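PDB 3HAZ: proline dehydrogenase from Bradyrhizobium japonicum USDA 110, which probably oxidizes proline to glutamate in two steps, using an FAD-dependent proline dehydrogenase and an NAD-dependent aldehyde dehydrogenase module joined in one chain. Local coordinates for residues Thr761-Asn765 and Leu883-Val887; Asp781-Ser785 and Asn943-Ile947; Gln792-Arg798 and Glu886-Leu892. The contacts are given in a common frame with arbitrary orientation. Residue numbers count along the deposited sequence, not the author numbering.

Interaction 1 of 3, residues Thr761-Asn765 and Leu883-Val887; sequences TGGIN and LTEEV. With NAD (nicotinamide-adenine-dinucleotide), chain D.
Both segments are irregular loops, largely extended except at Thr-884 (phi/psi -120/-4), and their touching parts run nearly antiparallel: the CA 762-to-764 and CA 883-to-886 directions differ by 160°. Ile-764 and Glu-886 CA atoms are nearest, 5.3 Å apart. Gly-762 (-74/-163) leaves room for the Glu-886 carboxylate: an ideal CB would lie 2.3 Å from Glu-886 OE1. On Gly-763 (-165/162) a CB would clash with Asn-765 OD1 (2.6 Å). Glu-886, chi1 and chi2 both t, accepts at OE2 from Gly-763 N at 3.1 Å (154°). The same carboxylate holds the nicotinamide ribose of NAD: O3D bonds to Glu-886 OE1 at 2.6 Å and O2D to Glu-886 OE2 at 2.9 Å. Carboxamide N7N of NAD donates to Thr-761 O at 2.8 Å. This bidentate grip on the ribose hydroxyls belongs to the cofactor site of the aldehyde dehydrogenase module. Ile-764 (chi1 m, chi2 t) packs CG2 against Leu-883 CD2 at 3.6 Å and CD1 against Glu-885 C, also 3.6 Å. The contact joins the connection between strands 757-760 and 765-769 to the loop preceding strand 891-897, with Thr-761 on helix 737-749 and Val-887 on helix 839-855.

Interaction 2 of 3, residues Asp781-Ser785 and Asn943-Ile947; sequences DVVTS and NRNMI
Beside the predicted catalytic centre of the aldehyde dehydrogenase module, one face of a helix docks on the loop that leaves strand 939-942; the Ile-947 side chain lies about 8 Å from that of the active-site Cys-794 and about 4 Å from a bound sulfate. Residues 781-785 are helical, whereas 943-947 form an irregular loop. Two CA pairs set the register: Asp-781 with Asn-945 at 4.4 Å, and Ser-785 with Met-946 at 5.5 Å. Asp-781 and, one turn later, the adjacent Thr-784 and Ser-785 make the contacts. Ser-785 (chi1 m) is the direct polar link: its OG accepts from Met-946 N at 2.9 Å (167°) while donating to Asp-781 O at 2.6 Å, one turn back, which fixes the direction of both bonds. Asp-781 (chi1 m) lies against the loop backbone, OD2 3.2 Å from Arg-944 CA. Water 1 bridges Asp-781 OD1 (2.8 Å) and Asn-945 N (3.0 Å). The loop is braced internally by an Asx turn, in which Asn-945 OD1 accepts from Ile-947 N at 3.0 Å; Arg-944 NH1 donates to the same Asn-945 OD1 at 3.0 Å, and Arg-944 NE to Asn-945 O at 2.8 Å. Thr-784 CG2 meets Ile-947 CD1 at 3.4 Å, an apolar end to the interface. Arg-944 also forms a salt bridge with Glu-641 of the second subunit. Helix 775-787 lies along the sheet, with Val-782 against strands 765-769 and 797-803, and Met-946 packs on these same two strands and on strand 917-921.

Interaction 3 of 3, residues Gln792-Arg798 and Glu886-Leu892; sequences QRCSALR and EVFGPIL. With NAD (nicotinamide-adenine-dinucleotide), chain D; SO4 (sulfate ion), chain E.
Arg-798 and Phe-888 dominate this buried contact. Arg-798 points its CA-to-CB bond away, but chi1 and chi2 (both m) fold it back, placing NH2 2.9 Å from Gly-889 O and NH1 3.4 Å from Phe-888 CD1; NH1 donates to Gly-791 O. Phe-888, centring an inverse gamma turn, has chi1 off-well at -146°. Its CE2 approaches Gln-792 C at 3.5 Å, while NAD C5D lies over one ring face. Water 4 accepts from Arg-798 NE (3.1 Å) and lies 2.7 Å from Glu-886 OE2. Water 3 donates to Gln-792 OE1 (2.9 Å) and Phe-888 O (2.7 Å); Gln-792 OE1 also accepts from Ile-837 N. Cys-794, the predicted nucleophile, lies in a type I turn from Arg-793 to Ala-796; with chi1 p, its CB is 3.1 Å from NAD O2D. The turn thus meets the loop gripping the nicotinamide ribose, as in aldehyde dehydrogenase active sites. Arg-793 NH1 and Ser-795 OG each hydrogen-bond, at 2.8 Å, to O3 of a sulfate, probably from the crystallisation liquor. CA register is Gln-792/Gly-889 (5.4 Å) and Arg-798/Leu-892 (5.2 Å). Leu-797 CG meets Leu-892 CD1 at 3.9 Å where parallel strands 797-803 and 891-897 begin; helix 775-787 packs on both leucines.

Overall arrangement
All three contacts lie in the aldehyde dehydrogenase module, around the mixed sheet containing strands 891-897, 797-803, 765-769, 917-921 and 939-942 in that order. Centres of interactions 1 and 3 are about 8 Å apart, those of 2 and 3 about 12 Å, and those of 1 and 2 about 17 Å. Interactions 1 and 3 share Glu-886 and Val-887 and both touch NAD. Along the chain, 1 and 2 alternate their segments, while 3 is nested within the loop closed by 2. Asn-765 ND2 to Cys-794 O (2.7 Å) and Ser-785 O to Leu-797 N (2.9 Å) tie neighbouring contacts together, so cofactor grip, predicted nucleophile turn and helix-loop docking form one continuous network.

Interaction 1 of 3, residues Thr761-Asn765 and Leu883-Val887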
loop_
_atom_site.group_PDB
_atom_site.type_symbol
_atom_site.label_atom_id
_atom_site.label_comp_id
_atom_site.label_asym_id
_atom_site.label_seq_id
_atom_site.Cartn_x
_atom_site.Cartn_y
_atom_site.Cartn_z
ATOM N N THR A 761 -7.111 -25.742 -38.982
ATOM C CA THR A 761 -7.553 -26.838 -39.822
ATOM C C THR A 761 -7.954 -28.044 -38.963
ATOM O O THR A 761 -8.159 -27.911 -37.755
ATOM C CB THR A 761 -6.486 -27.174 -40.894
ATOM O OG1 THR A 761 -5.191 -27.225 -40.284
ATOM C CG2 THR A 761 -6.458 -26.082 -41.964
ATOM N N GLY A 762 -8.084 -29.210 -39.580
ATOM C CA GLY A 762 -8.690 -30.337 -38.893
ATOM C C GLY A 762 -7.841 -30.999 -37.824
ATOM O O GLY A 762 -6.866 -30.432 -37.324
ATOM N N GLY A 763 -8.234 -32.214 -37.458
ATOM C CA GLY A 763 -7.449 -33.038 -36.567
ATOM C C GLY A 763 -7.923 -34.479 -36.615
ATOM O O GLY A 763 -9.017 -34.768 -37.090
ATOM N N ILE A 764 -7.073 -35.383 -36.148
ATOM C CA ILE A 764 -7.487 -36.742 -35.831
ATOM C C ILE A 764 -7.318 -36.848 -34.322
ATOM O O ILE A 764 -6.271 -37.257 -33.816
ATOM C CB ILE A 764 -6.655 -37.790 -36.608
ATOM C CG1 ILE A 764 -6.726 -37.487 -38.111
ATOM C CG2 ILE A 764 -7.148 -39.206 -36.309
ATOM C CD1 ILE A 764 -5.951 -38.449 -39.001
ATOM N N ASN A 765 -8.351 -36.421 -33.604
ATOM C CA ASN A 765 -8.251 -36.215 -32.166
ATOM C C ASN A 765 -8.416 -37.511 -31.378
ATOM O O ASN A 765 -9.379 -38.249 -31.580
ATOM C CB ASN A 765 -9.266 -35.156 -31.719
ATOM C CG ASN A 765 -9.175 -33.881 -32.547
ATOM O OD1 ASN A 765 -8.086 -33.366 -32.792
ATOM N ND2 ASN A 765 -10.318 -33.380 -32.996
ATOM N N LEU A 883 -6.378 -45.682 -39.104
ATOM C CA LEU A 883 -7.076 -44.407 -39.257
ATOM C C LEU A 883 -6.109 -43.360 -39.793
ATOM O O LEU A 883 -5.177 -42.957 -39.100
ATOM C CB LEU A 883 -7.673 -43.946 -37.923
ATOM C CG LEU A 883 -8.484 -42.648 -37.950
ATOM C CD1 LEU A 883 -9.658 -42.789 -38.902
ATOM C CD2 LEU A 883 -8.971 -42.262 -36.545
ATOM N N THR A 884 -6.327 -42.921 -41.029
ATOM C CA THR A 884 -5.379 -42.021 -41.682
ATOM C C THR A 884 -5.961 -40.672 -42.100
ATOM O O THR A 884 -5.235 -39.810 -42.597
ATOM C CB THR A 884 -4.740 -42.674 -42.926
ATOM O OG1 THR A 884 -5.770 -43.200 -43.772
ATOM C CG2 THR A 884 -3.799 -43.796 -42.511
ATOM N N GLU A 885 -7.260 -40.484 -41.910
ATOM C CA GLU A 885 -7.874 -39.219 -42.294
ATOM C C GLU A 885 -8.804 -38.710 -41.210
ATOM O O GLU A 885 -9.294 -39.481 -40.384
ATOM C CB GLU A 885 -8.675 -39.377 -43.587
ATOM C CG GLU A 885 -8.322 -40.598 -44.407
ATOM C CD GLU A 885 -9.522 -41.139 -45.165
ATOM O OE1 GLU A 885 -10.209 -40.336 -45.836
ATOM O OE2 GLU A 885 -9.781 -42.363 -45.080
ATOM N N GLU A 886 -9.041 -37.403 -41.217
ATOM C CA GLU A 886 -10.112 -36.833 -40.424
ATOM C C GLU A 886 -11.432 -37.147 -41.124
ATOM O O GLU A 886 -11.656 -36.725 -42.258
ATOM C CB GLU A 886 -9.936 -35.319 -40.297
ATOM C CG GLU A 886 -10.989 -34.631 -39.422
ATOM C CD GLU A 886 -10.992 -33.113 -39.590
ATOM O OE1 GLU A 886 -10.890 -32.646 -40.743
ATOM O OE2 GLU A 886 -11.099 -32.390 -38.574
ATOM N N VAL A 887 -12.296 -37.903 -40.460
ATOM C CA VAL A 887 -13.618 -38.196 -41.001
ATOM C C VAL A 887 -14.635 -37.378 -40.218
ATOM O O VAL A 887 -14.854 -37.614 -39.026
ATOM C CB VAL A 887 -13.939 -39.702 -40.904
ATOM C CG1 VAL A 887 -15.156 -40.048 -41.759
ATOM C CG2 VAL A 887 -12.738 -40.514 -41.353
HETATM P PA NAD D . -13.166 -26.397 -46.401
HETATM O O1A NAD D . -11.542 -26.505 -46.600
HETATM O O2A NAD D . -13.838 -27.410 -47.231
HETATM O O5B NAD D . -13.626 -24.865 -46.878
HETATM C C5B NAD D . -13.916 -23.891 -45.885
HETATM C C4B NAD D . -13.917 -22.472 -46.473
HETATM O O4B NAD D . -12.838 -22.194 -47.445
HETATM C C3B NAD D . -15.210 -22.085 -47.302
HETATM O O3B NAD D . -15.873 -20.886 -47.040
HETATM C C2B NAD D . -14.771 -22.436 -48.720
HETATM O O2B NAD D . -15.628 -22.170 -49.809
HETATM C C1B NAD D . -13.412 -21.885 -48.712
HETATM N N9A NAD D . -12.591 -22.455 -49.791
HETATM C C8A NAD D . -12.738 -23.665 -50.390
HETATM N N7A NAD D . -11.712 -23.793 -51.373
HETATM C C5A NAD D . -10.934 -22.613 -51.348
HETATM C C6A NAD D . -9.826 -22.212 -52.085
HETATM N N6A NAD D . -9.278 -23.095 -53.101
HETATM N N1A NAD D . -9.257 -21.001 -51.855
HETATM C C2A NAD D . -9.782 -20.163 -50.885
HETATM N N3A NAD D . -10.873 -20.556 -50.158
HETATM C C4A NAD D . -11.451 -21.785 -50.392
HETATM O O3 NAD D . -13.576 -26.566 -44.782
HETATM P PN NAD D . -15.162 -26.891 -44.361
HETATM O O1N NAD D . -15.707 -28.188 -45.252
HETATM O O2N NAD D . -15.995 -25.714 -44.615
HETATM O O5D NAD D . -15.250 -27.274 -42.740
HETATM C C5D NAD D . -14.718 -28.508 -42.277
HETATM C C4D NAD D . -13.224 -28.411 -41.904
HETATM O O4D NAD D . -12.792 -27.167 -41.200
HETATM C C3D NAD D . -12.519 -29.580 -41.090
HETATM O O3D NAD D . -11.408 -30.238 -41.649
HETATM C C2D NAD D . -12.368 -28.896 -39.714
HETATM O O2D NAD D . -11.731 -29.550 -38.634
HETATM C C1D NAD D . -11.970 -27.533 -40.110
HETATM N N1N NAD D . -12.240 -26.629 -38.984
HETATM C C2N NAD D . -11.211 -26.352 -38.064
HETATM C C3N NAD D . -11.477 -25.469 -36.932
HETATM C C7N NAD D . -10.349 -25.157 -35.932
HETATM O O7N NAD D . -10.497 -24.289 -35.148
HETATM N N7N NAD D . -9.070 -25.827 -36.047
HETATM C C4N NAD D . -12.826 -24.876 -36.754
HETATM C C5N NAD D . -13.844 -25.150 -37.670
HETATM C C6N NAD D . -13.578 -26.042 -38.821
#

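Interaction 2 of 3, residues Asp781-Ser785 and Asn943-Ile947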
loop_
_atom_site.group_PDB
_atom_site.type_symbol
_atom_site.label_atom_id
_atom_site.label_comp_id
_atom_site.label_asym_id
_atom_site.label_seq_id
_atom_site.Cartn_x
_atom_site.Cartn_y
_atom_site.Cartn_z
ATOM N N ASP A 781 -18.220 -38.704 -21.682
ATOM C CA ASP A 781 -17.338 -37.764 -22.353
ATOM C C ASP A 781 -16.962 -38.224 -23.758
ATOM O O ASP A 781 -16.686 -37.399 -24.625
ATOM C CB ASP A 781 -16.081 -37.516 -21.516
ATOM C CG ASP A 781 -16.380 -36.778 -20.229
ATOM O OD1 ASP A 781 -17.468 -36.169 -20.133
ATOM O OD2 ASP A 781 -15.530 -36.813 -19.314
ATOM N N VAL A 782 -16.936 -39.538 -23.973
ATOM C CA VAL A 782 -16.647 -40.079 -25.293
ATOM C C VAL A 782 -17.855 -39.877 -26.193
ATOM O O VAL A 782 -17.717 -39.464 -27.348
ATOM C CB VAL A 782 -16.272 -41.575 -25.256
ATOM C CG1 VAL A 782 -16.444 -42.195 -26.643
ATOM C CG2 VAL A 782 -14.834 -41.757 -24.761
ATOM N N VAL A 783 -19.041 -40.152 -25.657
ATOM C CA VAL A 783 -20.268 -39.985 -26.432
ATOM C C VAL A 783 -20.441 -38.524 -26.860
ATOM O O VAL A 783 -20.752 -38.238 -28.012
ATOM C CB VAL A 783 -21.507 -40.497 -25.659
ATOM C CG1 VAL A 783 -22.789 -39.953 -26.269
ATOM C CG2 VAL A 783 -21.528 -42.025 -25.656
ATOM N N THR A 784 -20.212 -37.608 -25.926
ATOM C CA THR A 784 -20.294 -36.177 -26.203
ATOM C C THR A 784 -19.254 -35.732 -27.229
ATOM O O THR A 784 -19.585 -35.121 -28.248
ATOM C CB THR A 784 -20.092 -35.353 -24.917
ATOM O OG1 THR A 784 -21.221 -35.534 -24.056
ATOM C CG2 THR A 784 -19.956 -33.881 -25.251
ATOM N N SER A 785 -17.995 -36.050 -26.954
ATOM C CA SER A 785 -16.886 -35.632 -27.806
ATOM C C SER A 785 -16.967 -36.161 -29.241
ATOM O O SER A 785 -16.546 -35.484 -30.179
ATOM C CB SER A 785 -15.548 -36.041 -27.175
ATOM O OG SER A 785 -15.404 -35.472 -25.884
ATOM N N ASN A 943 -10.070 -35.532 -17.907
ATOM C CA ASN A 943 -11.200 -35.977 -17.101
ATOM C C ASN A 943 -12.466 -35.174 -17.382
ATOM O O ASN A 943 -13.281 -34.948 -16.490
ATOM C CB ASN A 943 -10.841 -35.942 -15.608
ATOM C CG ASN A 943 -9.825 -37.019 -15.227
ATOM O OD1 ASN A 943 -9.665 -38.014 -15.939
ATOM N ND2 ASN A 943 -9.131 -36.821 -14.106
ATOM N N ARG A 944 -12.611 -34.747 -18.633
ATOM C CA ARG A 944 -13.828 -34.102 -19.122
ATOM C C ARG A 944 -13.915 -34.302 -20.635
ATOM O O ARG A 944 -13.007 -34.862 -21.251
ATOM C CB ARG A 944 -13.843 -32.607 -18.782
ATOM C CG ARG A 944 -12.613 -31.833 -19.266
ATOM C CD ARG A 944 -12.954 -30.366 -19.506
ATOM N NE ARG A 944 -13.714 -30.202 -20.744
ATOM C CZ ARG A 944 -14.182 -29.044 -21.199
ATOM N NH1 ARG A 944 -14.854 -29.009 -22.346
ATOM N NH2 ARG A 944 -13.984 -27.924 -20.509
ATOM N N ASN A 945 -15.001 -33.849 -21.245
ATOM C CA ASN A 945 -15.105 -33.974 -22.694
ATOM C C ASN A 945 -14.121 -33.039 -23.420
ATOM O O ASN A 945 -13.528 -32.150 -22.803
ATOM C CB ASN A 945 -16.543 -33.758 -23.161
ATOM C CG ASN A 945 -16.950 -32.306 -23.130
ATOM O OD1 ASN A 945 -16.183 -31.430 -23.516
ATOM N ND2 ASN A 945 -18.165 -32.042 -22.671
ATOM N N MET A 946 -13.944 -33.254 -24.720
ATOM C CA MET A 946 -12.917 -32.547 -25.492
ATOM C C MET A 946 -13.454 -31.372 -26.318
ATOM O O MET A 946 -12.737 -30.819 -27.146
ATOM C CB MET A 946 -12.204 -33.528 -26.436
ATOM C CG MET A 946 -11.416 -34.624 -25.732
ATOM S SD MET A 946 -11.168 -36.105 -26.748
ATOM C CE MET A 946 -10.360 -35.411 -28.194
ATOM N N ILE A 947 -14.708 -30.991 -26.099
ATOM C CA ILE A 947 -15.358 -30.034 -26.979
ATOM C C ILE A 947 -15.874 -28.780 -26.266
ATOM O O ILE A 947 -15.910 -28.710 -25.042
ATOM C CB ILE A 947 -16.531 -30.690 -27.727
ATOM C CG1 ILE A 947 -17.651 -31.045 -26.749
ATOM C CG2 ILE A 947 -16.061 -31.929 -28.498
ATOM C CD1 ILE A 947 -18.937 -31.464 -27.437
HETATM O O HOH W 1 -17.442 -33.489 -19.466
HETATM O O HOH W 2 -16.400 -36.020 -16.746
#

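Interaction 3 of 3, residues Gln792-Arg798 and Glu886-Leu892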
loop_
_atom_site.group_PDB
_atom_site.type_symbol
_atom_site.label_atom_id
_atom_site.label_comp_id
_atom_site.label_asym_id
_atom_site.label_seq_id
_atom_site.Cartn_x
_atom_site.Cartn_y
_atom_site.Cartn_z
ATOM N N GLN A 792 -19.513 -33.100 -36.055
ATOM C CA GLN A 792 -19.109 -32.036 -36.978
ATOM C C GLN A 792 -18.424 -30.886 -36.245
ATOM O O GLN A 792 -18.676 -29.707 -36.518
ATOM C CB GLN A 792 -20.303 -31.537 -37.806
ATOM C CG GLN A 792 -20.949 -32.625 -38.665
ATOM C CD GLN A 792 -22.090 -32.101 -39.525
ATOM O OE1 GLN A 792 -22.154 -32.372 -40.726
ATOM N NE2 GLN A 792 -22.989 -31.337 -38.916
ATOM N N ARG A 793 -17.569 -31.241 -35.296
ATOM C CA ARG A 793 -16.708 -30.271 -34.634
ATOM C C ARG A 793 -15.274 -30.659 -34.923
ATOM O O ARG A 793 -14.944 -31.835 -35.000
ATOM C CB ARG A 793 -16.928 -30.282 -33.127
ATOM C CG ARG A 793 -18.327 -29.931 -32.687
ATOM C CD ARG A 793 -18.448 -30.074 -31.174
ATOM N NE ARG A 793 -19.765 -29.679 -30.686
ATOM C CZ ARG A 793 -20.011 -28.547 -30.035
ATOM N NH1 ARG A 793 -19.025 -27.699 -29.787
ATOM N NH2 ARG A 793 -21.242 -28.269 -29.624
ATOM N N CYS A 794 -14.410 -29.672 -35.064
ATOM C CA CYS A 794 -12.999 -29.907 -35.347
ATOM C C CYS A 794 -12.309 -30.546 -34.151
ATOM O O CYS A 794 -11.323 -31.267 -34.298
ATOM C CB CYS A 794 -12.310 -28.587 -35.695
ATOM S SG CYS A 794 -12.640 -27.255 -34.514
ATOM N N SER A 795 -12.835 -30.255 -32.966
ATOM C CA SER A 795 -12.283 -30.765 -31.713
ATOM C C SER A 795 -12.744 -32.191 -31.395
ATOM O O SER A 795 -12.304 -32.789 -30.408
ATOM C CB SER A 795 -12.719 -29.860 -30.572
ATOM O OG SER A 795 -14.132 -29.815 -30.514
ATOM N N ALA A 796 -13.636 -32.725 -32.222
ATOM C CA ALA A 796 -14.315 -33.985 -31.917
ATOM C C ALA A 796 -13.365 -35.158 -31.752
ATOM O O ALA A 796 -12.343 -35.261 -32.441
ATOM C CB ALA A 796 -15.364 -34.312 -32.983
ATOM N N LEU A 797 -13.727 -36.048 -30.833
ATOM C CA LEU A 797 -12.988 -37.280 -30.617
ATOM C C LEU A 797 -13.149 -38.223 -31.809
ATOM O O LEU A 797 -14.269 -38.539 -32.215
ATOM C CB LEU A 797 -13.477 -37.959 -29.340
ATOM C CG LEU A 797 -12.879 -39.338 -29.045
ATOM C CD1 LEU A 797 -11.350 -39.270 -28.930
ATOM C CD2 LEU A 797 -13.490 -39.888 -27.777
ATOM N N ARG A 798 -12.024 -38.674 -32.362
ATOM C CA ARG A 798 -12.036 -39.593 -33.495
ATOM C C ARG A 798 -11.417 -40.938 -33.127
ATOM O O ARG A 798 -11.751 -41.965 -33.720
ATOM C CB ARG A 798 -11.292 -38.992 -34.699
ATOM C CG ARG A 798 -11.640 -37.541 -34.991
ATOM C CD ARG A 798 -13.095 -37.394 -35.407
ATOM N NE ARG A 798 -13.396 -36.054 -35.912
ATOM C CZ ARG A 798 -14.622 -35.633 -36.212
ATOM N NH1 ARG A 798 -14.814 -34.404 -36.670
ATOM N NH2 ARG A 798 -15.663 -36.444 -36.048
ATOM N N GLU A 886 -9.041 -37.403 -41.217
ATOM C CA GLU A 886 -10.112 -36.833 -40.424
ATOM C C GLU A 886 -11.432 -37.147 -41.124
ATOM O O GLU A 886 -11.656 -36.725 -42.258
ATOM C CB GLU A 886 -9.936 -35.319 -40.297
ATOM C CG GLU A 886 -10.989 -34.631 -39.422
ATOM C CD GLU A 886 -10.992 -33.113 -39.590
ATOM O OE1 GLU A 886 -10.890 -32.646 -40.743
ATOM O OE2 GLU A 886 -11.099 -32.390 -38.574
ATOM N N VAL A 887 -12.296 -37.903 -40.460
ATOM C CA VAL A 887 -13.618 -38.196 -41.001
ATOM C C VAL A 887 -14.635 -37.378 -40.218
ATOM O O VAL A 887 -14.854 -37.614 -39.026
ATOM C CB VAL A 887 -13.939 -39.702 -40.904
ATOM C CG1 VAL A 887 -15.156 -40.048 -41.759
ATOM C CG2 VAL A 887 -12.738 -40.514 -41.353
ATOM N N PHE A 888 -15.251 -36.414 -40.894
ATOM C CA PHE A 888 -15.978 -35.342 -40.216
ATOM C C PHE A 888 -17.426 -35.716 -39.899
ATOM O O PHE A 888 -18.362 -35.106 -40.411
ATOM C CB PHE A 888 -15.911 -34.043 -41.048
ATOM C CG PHE A 888 -15.866 -32.785 -40.213
ATOM C CD1 PHE A 888 -14.756 -32.497 -39.435
ATOM C CD2 PHE A 888 -16.935 -31.902 -40.202
ATOM C CE1 PHE A 888 -14.709 -31.351 -38.654
ATOM C CE2 PHE A 888 -16.900 -30.750 -39.427
ATOM C CZ PHE A 888 -15.785 -30.475 -38.649
ATOM N N GLY A 889 -17.605 -36.717 -39.042
ATOM C CA GLY A 889 -18.932 -37.187 -38.690
ATOM C C GLY A 889 -18.957 -37.965 -37.391
ATOM O O GLY A 889 -17.947 -38.040 -36.687
ATOM N N PRO A 890 -20.117 -38.557 -37.069
ATOM C CA PRO A 890 -20.348 -39.271 -35.802
ATOM C C PRO A 890 -19.699 -40.650 -35.812
ATOM O O PRO A 890 -20.395 -41.638 -35.623
ATOM C CB PRO A 890 -21.871 -39.463 -35.768
ATOM C CG PRO A 890 -22.414 -38.939 -37.090
ATOM C CD PRO A 890 -21.250 -38.686 -38.001
ATOM N N ILE A 891 -18.390 -40.719 -36.021
ATOM C CA ILE A 891 -17.739 -42.005 -36.207
ATOM C C ILE A 891 -16.542 -42.187 -35.285
ATOM O O ILE A 891 -15.475 -41.607 -35.503
ATOM C CB ILE A 891 -17.322 -42.212 -37.679
ATOM C CG1 ILE A 891 -18.540 -42.033 -38.592
ATOM C CG2 ILE A 891 -16.688 -43.594 -37.866
ATOM C CD1 ILE A 891 -18.203 -41.956 -40.065
ATOM N N LEU A 892 -16.730 -43.002 -34.250
ATOM C CA LEU A 892 -15.677 -43.256 -33.275
ATOM C C LEU A 892 -14.836 -44.469 -33.668
ATOM O O LEU A 892 -15.371 -45.509 -34.050
ATOM C CB LEU A 892 -16.282 -43.475 -31.886
ATOM C CG LEU A 892 -15.300 -43.807 -30.770
ATOM C CD1 LEU A 892 -14.448 -42.579 -30.453
ATOM C CD2 LEU A 892 -16.049 -44.279 -29.535
HETATM P PA NAD D . -13.166 -26.397 -46.401
HETATM O O1A NAD D . -11.542 -26.505 -46.600
HETATM O O2A NAD D . -13.838 -27.410 -47.231
HETATM O O5B NAD D . -13.626 -24.865 -46.878
HETATM C C5B NAD D . -13.916 -23.891 -45.885
HETATM C C4B NAD D . -13.917 -22.472 -46.473
HETATM O O4B NAD D . -12.838 -22.194 -47.445
HETATM C C3B NAD D . -15.210 -22.085 -47.302
HETATM O O3B NAD D . -15.873 -20.886 -47.040
HETATM C C2B NAD D . -14.771 -22.436 -48.720
HETATM O O2B NAD D . -15.628 -22.170 -49.809
HETATM C C1B NAD D . -13.412 -21.885 -48.712
HETATM N N9A NAD D . -12.591 -22.455 -49.791
HETATM C C8A NAD D . -12.738 -23.665 -50.390
HETATM N N7A NAD D . -11.712 -23.793 -51.373
HETATM C C5A NAD D . -10.934 -22.613 -51.348
HETATM C C6A NAD D . -9.826 -22.212 -52.085
HETATM N N6A NAD D . -9.278 -23.095 -53.101
HETATM N N1A NAD D . -9.257 -21.001 -51.855
HETATM C C2A NAD D . -9.782 -20.163 -50.885
HETATM N N3A NAD D . -10.873 -20.556 -50.158
HETATM C C4A NAD D . -11.451 -21.785 -50.392
HETATM O O3 NAD D . -13.576 -26.566 -44.782
HETATM P PN NAD D . -15.162 -26.891 -44.361
HETATM O O1N NAD D . -15.707 -28.188 -45.252
HETATM O O2N NAD D . -15.995 -25.714 -44.615
HETATM O O5D NAD D . -15.250 -27.274 -42.740
HETATM C C5D NAD D . -14.718 -28.508 -42.277
HETATM C C4D NAD D . -13.224 -28.411 -41.904
HETATM O O4D NAD D . -12.792 -27.167 -41.200
HETATM C C3D NAD D . -12.519 -29.580 -41.090
HETATM O O3D NAD D . -11.408 -30.238 -41.649
HETATM C C2D NAD D . -12.368 -28.896 -39.714
HETATM O O2D NAD D . -11.731 -29.550 -38.634
HETATM C C1D NAD D . -11.970 -27.533 -40.110
HETATM N N1N NAD D . -12.240 -26.629 -38.984
HETATM C C2N NAD D . -11.211 -26.352 -38.064
HETATM C C3N NAD D . -11.477 -25.469 -36.932
HETATM C C7N NAD D . -10.349 -25.157 -35.932
HETATM O O7N NAD D . -10.497 -24.289 -35.148
HETATM N N7N NAD D . -9.070 -25.827 -36.047
HETATM C C4N NAD D . -12.826 -24.876 -36.754
HETATM C C5N NAD D . -13.844 -25.150 -37.670
HETATM C C6N NAD D . -13.578 -26.042 -38.821
HETATM S S SO4 E . -15.379 -26.769 -30.205
HETATM O O1 SO4 E . -14.295 -26.775 -29.221
HETATM O O2 SO4 E . -14.801 -26.744 -31.548
HETATM O O3 SO4 E . -16.208 -27.962 -30.070
HETATM O O4 SO4 E . -16.217 -25.594 -29.981
HETATM O O HOH W 3 -19.980 -33.656 -42.051
HETATM O O HOH W 4 -11.925 -33.402 -36.246
#